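PDB 5BZA: beta-N-acetylhexosaminidase, which probably removes terminal non-reducing N-acetyl-D-hexosamine residues from N-acetyl-beta-D-hexosaminides by hydrolysis. Local coordinates for residues 163-168 with 175-180; 218-223 with 250-255; 348-353 with 393-398. All coordinates share one frame; numbering follows the deposited sequence.

Interaction 1: residues 163-168 with 175-180; sequences PGHGKT and LLPTVN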
ATOM      1  N   PRO B 163      -5.974 -14.374  28.573  1.00 10.41           N
ATOM      2  CA  PRO B 163      -5.234 -15.630  28.403  1.00 12.98           C
ATOM      3  C   PRO B 163      -5.786 -16.517  27.268  1.00 14.52           C
ATOM      4  O   PRO B 163      -5.420 -17.677  27.162  1.00 15.95           O
ATOM      5  CB  PRO B 163      -5.418 -16.320  29.766  1.00 11.26           C
ATOM      6  CG  PRO B 163      -6.860 -15.918  30.161  1.00 11.76           C
ATOM      7  CD  PRO B 163      -6.994 -14.479  29.654  1.00 10.85           C
ATOM      8  N   GLY B 164      -6.686 -15.997  26.458  1.00 12.87           N
ATOM      9  CA  GLY B 164      -7.190 -16.780  25.351  1.00 13.32           C
ATOM     10  C   GLY B 164      -8.678 -16.606  25.233  1.00 13.95           C
ATOM     11  O   GLY B 164      -9.416 -16.922  26.185  1.00 12.99           O
ATOM     12  N   HIS B 165      -9.108 -16.201  24.029  1.00 14.50           N
ATOM     13  CA  HIS B 165     -10.464 -15.721  23.761  1.00 10.58           C
ATOM     14  C   HIS B 165     -11.241 -16.754  22.922  1.00 11.27           C
ATOM     15  O   HIS B 165     -12.417 -16.558  22.595  1.00 15.42           O
ATOM     16  CB  HIS B 165     -10.379 -14.363  23.008  1.00 15.67           C
ATOM     17  CG  HIS B 165     -11.627 -13.522  23.051  1.00 15.74           C
ATOM     18  ND1 HIS B 165     -12.868 -13.983  22.651  1.00 16.88           N
ATOM     19  CD2 HIS B 165     -11.809 -12.223  23.402  1.00 14.31           C
ATOM     20  CE1 HIS B 165     -13.763 -13.013  22.782  1.00 19.60           C
ATOM     21  NE2 HIS B 165     -13.148 -11.935  23.245  1.00 16.64           N
ATOM     22  N   GLY B 166     -10.582 -17.843  22.554  1.00 11.13           N
ATOM     23  CA  GLY B 166     -11.114 -18.685  21.508  1.00 11.12           C
ATOM     24  C   GLY B 166     -12.320 -19.533  21.872  1.00 13.81           C
ATOM     25  O   GLY B 166     -13.159 -19.821  20.998  1.00 18.07           O
ATOM     26  N   LYS B 167     -12.461 -19.854  23.159  1.00 13.42           N
ATOM     27  CA  LYS B 167     -13.418 -20.863  23.625  1.00 14.30           C
ATOM     28  C   LYS B 167     -14.744 -20.281  24.062  1.00 16.36           C
ATOM     29  O   LYS B 167     -15.399 -20.854  24.924  1.00 22.90           O
ATOM     30  CB  LYS B 167     -12.836 -21.652  24.792  1.00 13.86           C
ATOM     31  CG  LYS B 167     -11.953 -22.782  24.405  1.00 12.50           C
ATOM     32  CD  LYS B 167     -11.065 -23.076  25.596  1.00 17.67           C
ATOM     33  CE  LYS B 167     -10.521 -24.481  25.571  1.00 16.16           C
ATOM     34  NZ  LYS B 167      -9.588 -24.722  24.508  1.00 12.03           N
ATOM     35  N   THR B 168     -15.059 -19.082  23.603  1.00 17.28           N
ATOM     36  CA  THR B 168     -16.359 -18.487  23.825  1.00 19.80           C
ATOM     37  C   THR B 168     -16.989 -18.132  22.489  1.00 25.07           C
ATOM     38  O   THR B 168     -16.274 -17.819  21.519  1.00 24.36           O
ATOM     39  CB  THR B 168     -16.260 -17.226  24.686  1.00 21.13           C
ATOM     40  OG1 THR B 168     -17.530 -16.568  24.699  1.00 26.07           O
ATOM     41  CG2 THR B 168     -15.226 -16.274  24.098  1.00 20.07           C
ATOM     42  N   LEU B 175     -21.250  -8.178  24.776  1.00 32.59           N
ATOM     43  CA  LEU B 175     -21.432  -8.527  26.196  1.00 30.58           C
ATOM     44  C   LEU B 175     -20.121  -9.076  26.756  1.00 29.99           C
ATOM     45  O   LEU B 175     -19.116  -9.169  26.036  1.00 28.69           O
ATOM     46  CB  LEU B 175     -22.572  -9.540  26.391  1.00 28.20           C
ATOM     47  CG  LEU B 175     -22.567 -10.701  25.387  1.00 33.05           C
ATOM     48  CD1 LEU B 175     -21.778 -11.858  25.931  1.00 29.92           C
ATOM     49  CD2 LEU B 175     -23.993 -11.159  25.081  1.00 33.55           C
ATOM     50  N   LEU B 176     -20.124  -9.418  28.040  1.00 26.25           N
ATOM     51  CA  LEU B 176     -18.964 -10.035  28.655  1.00 22.48           C
ATOM     52  C   LEU B 176     -19.015 -11.533  28.347  1.00 23.26           C
ATOM     53  O   LEU B 176     -19.862 -12.241  28.875  1.00 23.74           O
ATOM     54  CB  LEU B 176     -18.957  -9.763  30.170  1.00 20.75           C
ATOM     55  CG  LEU B 176     -17.830 -10.365  31.023  1.00 19.43           C
ATOM     56  CD1 LEU B 176     -16.500  -9.881  30.456  1.00 13.85           C
ATOM     57  CD2 LEU B 176     -17.987  -9.999  32.531  1.00 16.56           C
ATOM     58  N   PRO B 177     -18.110 -12.020  27.478  1.00 21.28           N
ATOM     59  CA  PRO B 177     -18.190 -13.455  27.193  1.00 18.78           C
ATOM     60  C   PRO B 177     -17.658 -14.261  28.364  1.00 15.56           C
ATOM     61  O   PRO B 177     -17.036 -13.704  29.271  1.00 13.17           O
ATOM     62  CB  PRO B 177     -17.309 -13.623  25.941  1.00 19.18           C
ATOM     63  CG  PRO B 177     -17.094 -12.206  25.409  1.00 18.67           C
ATOM     64  CD  PRO B 177     -17.105 -11.347  26.626  1.00 17.47           C
ATOM     65  N   THR B 178     -17.912 -15.561  28.328  1.00 11.91           N
ATOM     66  CA  THR B 178     -17.463 -16.481  29.351  1.00 13.62           C
ATOM     67  C   THR B 178     -16.736 -17.678  28.744  1.00 13.66           C
ATOM     68  O   THR B 178     -17.202 -18.259  27.757  1.00 10.02           O
ATOM     69  CB  THR B 178     -18.672 -16.943  30.196  1.00 17.85           C
ATOM     70  OG1 THR B 178     -19.059 -15.862  31.055  1.00 18.40           O
ATOM     71  CG2 THR B 178     -18.329 -18.164  31.038  1.00 11.98           C
ATOM     72  N   VAL B 179     -15.575 -18.021  29.295  1.00 11.28           N
ATOM     73  CA  VAL B 179     -14.875 -19.263  28.911  1.00 12.99           C
ATOM     74  C   VAL B 179     -14.878 -20.196  30.129  1.00 13.52           C
ATOM     75  O   VAL B 179     -14.457 -19.795  31.211  1.00 11.40           O
ATOM     76  CB  VAL B 179     -13.437 -18.988  28.426  1.00 12.44           C
ATOM     77  CG1 VAL B 179     -12.572 -20.217  28.475  1.00  9.42           C
ATOM     78  CG2 VAL B 179     -13.467 -18.382  27.006  1.00 15.27           C
ATOM     79  N   ASN B 180     -15.361 -21.425  29.969  1.00 13.70           N
ATOM     80  CA  ASN B 180     -15.599 -22.279  31.159  1.00 17.54           C
ATOM     81  C   ASN B 180     -14.414 -23.136  31.501  1.00 17.01           C
ATOM     82  O   ASN B 180     -14.475 -23.918  32.453  1.00 14.14           O
ATOM     83  CB  ASN B 180     -16.774 -23.216  30.933  1.00 14.68           C
ATOM     84  CG  ASN B 180     -18.059 -22.495  30.837  1.00 21.52           C
ATOM     85  OD1 ASN B 180     -18.348 -21.572  31.619  1.00 21.33           O
ATOM     86  ND2 ASN B 180     -18.838 -22.862  29.825  1.00 21.50           N
TER
HETATM   87  O   HOH W   1     -16.134 -22.189  27.389  1.00 17.46           O
HETATM   88  O   HOH W   2     -19.780 -16.421  26.807  1.00 28.69           O
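Van der Waals contact is centred on Val-179, whose CG2 lies 3.7 Å from the backbone C of Lys-167 and 3.8 Å from CB of Thr-168, while its CG1 meets the first methylene of Lys-167. The Thr-168 and Val-179 side chains meet at about a right angle. Beyond CB the lysine chain turns away to a salt bridge with Glu-189. Thr-168 also lies against Pro-177: with OG1 anti to the backbone N (chi1 171°), the hydroxyl sits 3.2 Å from Pro-177 CB, and CG2 touches the same carbon.

Polar links run through water. One molecule donates to Lys-167 O at 2.9 Å and accepts from Asn-180 N; a second accepts from Thr-178 N at 2.6 Å and is hydrogen-bonded to Thr-168 OG1, which also pairs with Asp-170 N. A valine in place of Thr-168 would probably leave this second water and Asp-170 N without their hydroxyl partner.

A type I turn from His-165 to Thr-168 folds the first segment. This is the long loop following barrel strand 156-162, with the PGHG sequence of family 3 N-acetylglucosaminidases; between the segments it carries Asp-171 and His-173, which bind cadmium.

Interaction 2: residues 218-223 with 250-255; sequences DLPATL and KAISEN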
ATOM      1  N   ASP B 218     -13.648 -14.178  39.242  1.00  8.59           N
ATOM      2  CA  ASP B 218     -14.898 -13.534  38.827  1.00 12.25           C
ATOM      3  C   ASP B 218     -14.722 -12.420  37.794  1.00 13.21           C
ATOM      4  O   ASP B 218     -15.662 -12.061  37.110  1.00 16.12           O
ATOM      5  CB  ASP B 218     -15.600 -12.852  39.982  1.00 11.27           C
ATOM      6  CG  ASP B 218     -16.164 -13.801  40.985  1.00  9.97           C
ATOM      7  OD1 ASP B 218     -16.231 -15.012  40.759  1.00 10.94           O
ATOM      8  OD2 ASP B 218     -16.582 -13.254  41.999  1.00 18.74           O
ATOM      9  N   LEU B 219     -13.533 -11.849  37.748  1.00 13.31           N
ATOM     10  CA  LEU B 219     -13.297 -10.658  36.944  1.00 14.56           C
ATOM     11  C   LEU B 219     -12.928 -10.976  35.531  1.00 10.55           C
ATOM     12  O   LEU B 219     -12.239 -11.948  35.287  1.00 10.06           O
ATOM     13  CB  LEU B 219     -12.172  -9.849  37.577  1.00 13.57           C
ATOM     14  CG  LEU B 219     -12.627  -9.278  38.909  1.00 15.38           C
ATOM     15  CD1 LEU B 219     -11.425  -8.763  39.711  1.00 12.79           C
ATOM     16  CD2 LEU B 219     -13.639  -8.188  38.654  1.00 11.28           C
ATOM     17  N   PRO B 220     -13.332 -10.106  34.599  1.00 16.60           N
ATOM     18  CA  PRO B 220     -12.783 -10.196  33.242  1.00 13.00           C
ATOM     19  C   PRO B 220     -11.276 -10.183  33.335  1.00 11.01           C
ATOM     20  O   PRO B 220     -10.708  -9.496  34.202  1.00 10.10           O
ATOM     21  CB  PRO B 220     -13.297  -8.920  32.557  1.00 13.20           C
ATOM     22  CG  PRO B 220     -14.481  -8.511  33.351  1.00 13.65           C
ATOM     23  CD  PRO B 220     -14.229  -8.945  34.765  1.00 15.51           C
ATOM     24  N   ALA B 221     -10.620 -10.939  32.479  1.00  9.43           N
ATOM     25  CA  ALA B 221      -9.167 -11.007  32.574  1.00 10.52           C
ATOM     26  C   ALA B 221      -8.506  -9.606  32.638  1.00 12.09           C
ATOM     27  O   ALA B 221      -7.497  -9.412  33.339  1.00 11.49           O
ATOM     28  CB  ALA B 221      -8.605 -11.822  31.408  1.00  8.18           C
ATOM     29  N   THR B 222      -9.062  -8.641  31.899  1.00  9.94           N
ATOM     30  CA  THR B 222      -8.544  -7.268  31.894  1.00 12.15           C
ATOM     31  C   THR B 222      -8.478  -6.664  33.284  1.00 12.39           C
ATOM     32  O   THR B 222      -7.569  -5.922  33.624  1.00 13.36           O
ATOM     33  CB  THR B 222      -9.389  -6.378  30.960  1.00 14.17           C
ATOM     34  OG1 THR B 222      -9.374  -6.950  29.639  1.00 10.80           O
ATOM     35  CG2 THR B 222      -8.854  -4.923  30.911  1.00  9.94           C
ATOM     36  N   LEU B 223      -9.453  -7.007  34.098  1.00 13.24           N
ATOM     37  CA  LEU B 223      -9.577  -6.465  35.453  1.00 17.23           C
ATOM     38  C   LEU B 223      -9.233  -7.465  36.555  1.00 16.17           C
ATOM     39  O   LEU B 223      -9.561  -7.237  37.710  1.00 14.28           O
ATOM     40  CB  LEU B 223     -11.006  -5.955  35.684  1.00 17.61           C
ATOM     41  CG  LEU B 223     -11.454  -4.996  34.582  1.00 17.21           C
ATOM     42  CD1 LEU B 223     -12.865  -4.512  34.873  1.00 17.48           C
ATOM     43  CD2 LEU B 223     -10.468  -3.856  34.440  1.00 19.63           C
ATOM     44  N   LYS B 250     -18.424  -2.898  25.674  1.00 18.17           N
ATOM     45  CA  LYS B 250     -19.592  -3.148  26.500  1.00 20.64           C
ATOM     46  C   LYS B 250     -19.296  -4.176  27.595  1.00 22.55           C
ATOM     47  O   LYS B 250     -19.759  -4.036  28.724  1.00 20.80           O
ATOM     48  CB  LYS B 250     -20.727  -3.636  25.599  1.00 28.75           C
ATOM     49  CG  LYS B 250     -21.705  -2.564  25.175  1.00 30.47           C
ATOM     50  CD  LYS B 250     -22.491  -2.996  23.925  1.00 32.36           C
ATOM     51  CE  LYS B 250     -23.396  -1.882  23.442  1.00 38.60           C
ATOM     52  NZ  LYS B 250     -24.178  -1.333  24.603  1.00 39.72           N
ATOM     53  N   ALA B 251     -18.497  -5.192  27.250  1.00 23.36           N
ATOM     54  CA  ALA B 251     -18.084  -6.215  28.200  1.00 20.19           C
ATOM     55  C   ALA B 251     -17.545  -5.576  29.465  1.00 18.64           C
ATOM     56  O   ALA B 251     -17.790  -6.082  30.577  1.00 20.28           O
ATOM     57  CB  ALA B 251     -17.045  -7.137  27.590  1.00 18.16           C
ATOM     58  N   ILE B 252     -16.845  -4.455  29.313  1.00 16.42           N
ATOM     59  CA  ILE B 252     -16.411  -3.716  30.488  1.00 18.41           C
ATOM     60  C   ILE B 252     -17.423  -2.641  30.863  1.00 20.08           C
ATOM     61  O   ILE B 252     -18.007  -2.661  31.969  1.00 16.40           O
ATOM     62  CB  ILE B 252     -15.041  -3.080  30.250  1.00 13.49           C
ATOM     63  CG1 ILE B 252     -14.045  -4.183  29.879  1.00 14.54           C
ATOM     64  CG2 ILE B 252     -14.577  -2.284  31.470  1.00 12.03           C
ATOM     65  CD1 ILE B 252     -13.910  -5.327  30.948  1.00 14.26           C
ATOM     66  N   SER B 253     -17.691  -1.743  29.921  1.00 19.09           N
ATOM     67  CA  SER B 253     -18.454  -0.530  30.245  1.00 20.35           C
ATOM     68  C   SER B 253     -19.889  -0.834  30.683  1.00 18.43           C
ATOM     69  O   SER B 253     -20.516  -0.022  31.334  1.00 16.50           O
ATOM     70  CB  SER B 253     -18.470   0.421  29.062  1.00 15.21           C
ATOM     71  OG  SER B 253     -18.950  -0.282  27.939  1.00 15.70           O
ATOM     72  N   GLU B 254     -20.468  -1.935  30.251  1.00 18.50           N
ATOM     73  CA  GLU B 254     -21.797  -2.214  30.787  1.00 22.46           C
ATOM     74  C   GLU B 254     -21.838  -3.022  32.108  1.00 24.15           C
ATOM     75  O   GLU B 254     -22.922  -3.409  32.576  1.00 23.58           O
ATOM     76  CB  GLU B 254     -22.637  -2.900  29.735  1.00 25.06           C
ATOM     77  CG  GLU B 254     -23.186  -1.870  28.799  1.00 28.56           C
ATOM     78  CD  GLU B 254     -24.222  -2.447  27.907  1.00 42.09           C
ATOM     79  OE1 GLU B 254     -24.265  -3.701  27.811  1.00 39.53           O
ATOM     80  OE2 GLU B 254     -24.993  -1.652  27.313  1.00 48.76           O
ATOM     81  N   ASN B 255     -20.677  -3.196  32.737  1.00 21.52           N
ATOM     82  CA  ASN B 255     -20.542  -4.011  33.941  1.00 16.16           C
ATOM     83  C   ASN B 255     -19.657  -3.354  34.974  1.00 19.07           C
ATOM     84  O   ASN B 255     -19.633  -3.730  36.162  1.00 25.08           O
ATOM     85  CB  ASN B 255     -19.970  -5.374  33.561  1.00 17.57           C
ATOM     86  CG  ASN B 255     -20.922  -6.177  32.712  1.00 17.72           C
ATOM     87  OD1 ASN B 255     -22.102  -6.277  33.041  1.00 22.96           O
ATOM     88  ND2 ASN B 255     -20.430  -6.744  31.612  1.00 16.45           N
TER
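Ile-252 reaches across to Pro-220 and Leu-223 with a single methyl group, and this forms the close-packed part of the contact. Its CD1 rests 4.0 Å from Pro-220 CB and equally near CG, so it sits beyond the CB-CG bond of the proline ring rather than over its face, the two side chains crossing at a slant. Leu-223 meets the same methyl tip to tip, CD1 to CD1 at 4.1 Å. The torsions of Ile-252 (chi1 and chi2 both -57°) place CG1 anti to the carbonyl carbon and bend CD1 round to this meeting point. All three residues are buried, and the surroundings thicken the packing: Phe-264 and Phe-265 of helix 258-268 lie against Leu-223, Ala-261 and His-210 against Ile-252, and Phe-256 against Pro-220. A backbone bond from Leu-223 N to Pro-220 O closes the turn that brings the two residues to the same methyl.

The solvent side of the 250-255 segment is quite different. Lys-250, Glu-254 and Asn-255 are exposed and take no part in the apolar contact. Lys-250 NZ and Glu-254 OE2 form a salt bridge at 2.8 Å, one turn apart. Where the helix ends, Asn-255 folds back and ND2 donates to Ala-251 O at 2.9 Å. The bond is nearly straight (164° at the hydrogen) and leaves in the plane of the amide, yet it arrives from above the carbonyl plane, about 40° out of it.

The joined pieces follow strands 205-208 and 241-243, which are neighbours in the TIM barrel. Their packing ties together two successive beta-alpha loops at the catalytic end of the barrel, with the Ile-252 side chain about 7 Å from that of the cadmium ligand Asp-245.

Interaction 3: residues 348-353 with 393-398; sequences VLLVPS and DDVDGE. With CD (cadmium ion), chain T.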
ATOM      1  N   VAL B 348     -18.598  28.182  -3.304  1.00 18.86           N
ATOM      2  CA  VAL B 348     -19.024  27.507  -4.492  1.00 21.87           C
ATOM      3  C   VAL B 348     -17.748  26.909  -5.077  1.00 18.63           C
ATOM      4  O   VAL B 348     -16.749  27.634  -5.256  1.00 19.23           O
ATOM      5  CB  VAL B 348     -19.706  28.483  -5.478  1.00 19.84           C
ATOM      6  CG1 VAL B 348     -19.955  27.786  -6.793  1.00 20.29           C
ATOM      7  CG2 VAL B 348     -21.029  28.939  -4.903  1.00 20.77           C
ATOM      8  N   LEU B 349     -17.788  25.630  -5.444  1.00 17.63           N
ATOM      9  CA  LEU B 349     -16.572  24.951  -5.881  1.00 16.41           C
ATOM     10  C   LEU B 349     -16.646  24.649  -7.357  1.00 20.16           C
ATOM     11  O   LEU B 349     -17.560  23.945  -7.825  1.00 20.14           O
ATOM     12  CB  LEU B 349     -16.365  23.629  -5.142  1.00 17.36           C
ATOM     13  CG  LEU B 349     -16.118  23.585  -3.626  1.00 18.59           C
ATOM     14  CD1 LEU B 349     -15.955  22.136  -3.172  1.00 13.68           C
ATOM     15  CD2 LEU B 349     -14.896  24.430  -3.230  1.00 17.01           C
ATOM     16  N   LEU B 350     -15.639  25.121  -8.081  1.00 17.25           N
ATOM     17  CA  LEU B 350     -15.567  24.858  -9.499  1.00 18.17           C
ATOM     18  C   LEU B 350     -14.453  23.867  -9.659  1.00 18.37           C
ATOM     19  O   LEU B 350     -13.283  24.175  -9.375  1.00 17.77           O
ATOM     20  CB  LEU B 350     -15.286  26.139 -10.305  1.00 19.94           C
ATOM     21  CG  LEU B 350     -16.407  27.178 -10.328  1.00 23.50           C
ATOM     22  CD1 LEU B 350     -16.057  28.430 -11.157  1.00 18.88           C
ATOM     23  CD2 LEU B 350     -17.657  26.514 -10.874  1.00 30.66           C
ATOM     24  N   VAL B 351     -14.805  22.669 -10.098  1.00 15.25           N
ATOM     25  CA  VAL B 351     -13.836  21.590 -10.086  1.00 20.13           C
ATOM     26  C   VAL B 351     -13.760  20.959 -11.459  1.00 20.08           C
ATOM     27  O   VAL B 351     -14.802  20.629 -12.013  1.00 22.85           O
ATOM     28  CB  VAL B 351     -14.210  20.502  -9.025  1.00 18.99           C
ATOM     29  CG1 VAL B 351     -13.279  19.304  -9.139  1.00 16.17           C
ATOM     30  CG2 VAL B 351     -14.197  21.103  -7.601  1.00 17.99           C
ATOM     31  N   PRO B 352     -12.533  20.793 -12.016  1.00 22.20           N
ATOM     32  CA  PRO B 352     -12.325  20.118 -13.312  1.00 23.07           C
ATOM     33  C   PRO B 352     -13.146  18.839 -13.389  1.00 26.80           C
ATOM     34  O   PRO B 352     -13.188  18.094 -12.418  1.00 27.04           O
ATOM     35  CB  PRO B 352     -10.825  19.814 -13.324  1.00 25.97           C
ATOM     36  CG  PRO B 352     -10.239  20.930 -12.506  1.00 27.01           C
ATOM     37  CD  PRO B 352     -11.266  21.290 -11.452  1.00 22.06           C
ATOM     38  N   SER B 353     -13.768  18.611 -14.540  1.00 30.57           N
ATOM     39  CA  SER B 353     -14.726  17.527 -14.754  1.00 32.11           C
ATOM     40  C   SER B 353     -14.226  16.101 -14.677  1.00 32.32           C
ATOM     41  O   SER B 353     -15.054  15.199 -14.521  1.00 38.52           O
ATOM     42  CB  SER B 353     -15.388  17.695 -16.120  1.00 32.99           C
ATOM     43  OG  SER B 353     -16.280  16.626 -16.367  1.00 38.78           O
ATOM     44  N   ASP B 393     -18.621  27.974 -16.661  1.00 37.38           N
ATOM     45  CA  ASP B 393     -19.690  28.879 -17.057  1.00 37.81           C
ATOM     46  C   ASP B 393     -19.648  30.014 -16.040  1.00 43.90           C
ATOM     47  O   ASP B 393     -19.011  29.875 -14.990  1.00 42.70           O
ATOM     48  CB  ASP B 393     -21.063  28.195 -17.062  1.00 43.17           C
ATOM     49  CG  ASP B 393     -21.167  27.087 -18.109  1.00 48.69           C
ATOM     50  OD1 ASP B 393     -20.295  27.043 -19.010  1.00 46.62           O
ATOM     51  OD2 ASP B 393     -22.158  26.312 -18.071  1.00 53.12           O
ATOM     52  N   ASP B 394     -20.301  31.137 -16.312  1.00 42.47           N
ATOM     53  CA  ASP B 394     -20.236  32.208 -15.325  1.00 41.35           C
ATOM     54  C   ASP B 394     -21.025  31.748 -14.098  1.00 41.02           C
ATOM     55  O   ASP B 394     -21.956  30.937 -14.209  1.00 40.64           O
ATOM     56  CB  ASP B 394     -20.761  33.551 -15.835  1.00 43.59           C
ATOM     57  CG  ASP B 394     -20.336  34.712 -14.919  1.00 50.01           C
ATOM     58  OD1 ASP B 394     -19.149  35.126 -15.012  1.00 47.30           O
ATOM     59  OD2 ASP B 394     -21.152  35.174 -14.082  1.00 50.07           O
ATOM     60  N   VAL B 395     -20.612  32.199 -12.921  1.00 36.23           N
ATOM     61  CA  VAL B 395     -21.383  31.897 -11.725  1.00 35.27           C
ATOM     62  C   VAL B 395     -21.036  32.906 -10.641  1.00 35.83           C
ATOM     63  O   VAL B 395     -20.116  33.703 -10.795  1.00 37.22           O
ATOM     64  CB  VAL B 395     -21.128  30.450 -11.239  1.00 36.86           C
ATOM     65  CG1 VAL B 395     -19.752  30.330 -10.594  1.00 33.04           C
ATOM     66  CG2 VAL B 395     -22.252  29.981 -10.278  1.00 43.11           C
ATOM     67  N   ASP B 396     -21.804  32.909  -9.562  1.00 32.35           N
ATOM     68  CA  ASP B 396     -21.540  33.850  -8.505  1.00 28.53           C
ATOM     69  C   ASP B 396     -21.881  33.103  -7.227  1.00 31.01           C
ATOM     70  O   ASP B 396     -22.467  32.022  -7.263  1.00 30.44           O
ATOM     71  CB  ASP B 396     -22.365  35.124  -8.627  1.00 31.90           C
ATOM     72  CG  ASP B 396     -21.779  36.265  -7.818  1.00 35.96           C
ATOM     73  OD1 ASP B 396     -20.680  36.077  -7.238  1.00 36.79           O
ATOM     74  OD2 ASP B 396     -22.438  37.327  -7.710  1.00 38.61           O
ATOM     75  N   GLY B 397     -21.444  33.657  -6.108  1.00 28.15           N
ATOM     76  CA  GLY B 397     -21.617  33.047  -4.812  1.00 22.79           C
ATOM     77  C   GLY B 397     -20.916  33.991  -3.869  1.00 25.19           C
ATOM     78  O   GLY B 397     -20.352  35.022  -4.280  1.00 22.41           O
ATOM     79  N   GLU B 398     -20.954  33.666  -2.592  1.00 22.03           N
ATOM     80  CA  GLU B 398     -20.334  34.535  -1.611  1.00 24.04           C
ATOM     81  C   GLU B 398     -18.824  34.371  -1.681  1.00 21.81           C
ATOM     82  O   GLU B 398     -18.057  35.292  -1.364  1.00 22.48           O
ATOM     83  CB  GLU B 398     -20.852  34.190  -0.229  1.00 21.40           C
ATOM     84  CG  GLU B 398     -22.330  34.025  -0.239  1.00 21.36           C
ATOM     85  CD  GLU B 398     -22.821  33.478   1.083  1.00 25.63           C
ATOM     86  OE1 GLU B 398     -21.985  33.277   1.994  1.00 27.13           O
ATOM     87  OE2 GLU B 398     -24.032  33.244   1.192  1.00 24.59           O
TER
HETATM   88 CD    CD T 508     -23.902  32.686   3.862  1.00 26.81          CD
HETATM   89  O   HOH W   3     -22.705  34.423   5.095  1.00 12.84           O
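Leu-350 and Val-395 lie alongside each other and point in opposite directions, each reaching past the other, with Leu-350 CD1 4.2 Å from Val-395 CG1. The valine presents that methyl because chi1 of 74° sets CG1 between its backbone N and carbonyl carbon. Two residues earlier on the strand, on the same face, the partner is main chain: Val-348 CG2 lies over Gly-397, 4.2 Å from its CA, and 4.1 Å from Asp-396 O. Gly-397 offers a bare backbone here, for a CB at this position would come within 2.7 Å of that methyl. Asp-396 sets out away from the strand, and its OD1 accepts a weak bond from Gly-397 N and pairs with Arg-424 in a salt bridge.

At the end of the second segment Glu-398 extends to a cadmium ion, which it grips with both carboxylate oxygens, OE1 and OE2 each 2.7 Å from the metal. A water at 2.4 Å from the cadmium and the carboxylate of Glu-346 join them.

Val-348 and Leu-350 thus face the loop leading into strand 399-404, whereas Leu-349 and Val-351 pack on helix 364-377. That helix connects strand 347-352 to its parallel neighbour 380-386, a beta-alpha-beta crossover within the alpha/beta C-terminal domain; the 393-398 loop lines the sheet face turned from the helix.

Along the chain the three contacts follow one another, each closing before the next begins. Interactions 1 and 2 both belong to the N-terminal TIM barrel, with centres about 11 Å apart, and they touch: Ala-251 packs on Leu-175 and Leu-176, and Ala-221 on Pro-163, so that loops following three consecutive strands, 156-162, 205-208 and 241-243, pack against one another near metal-binding residues. Interaction 3 stands apart in the C-terminal domain, on a mixed sheet across the chain's centre, its centre about 57 Å from interaction 1 and 54 Å from interaction 2. The first two therefore shape the barrel's loop end, while the third is packing within the C-terminal domain, beside its own cadmium site.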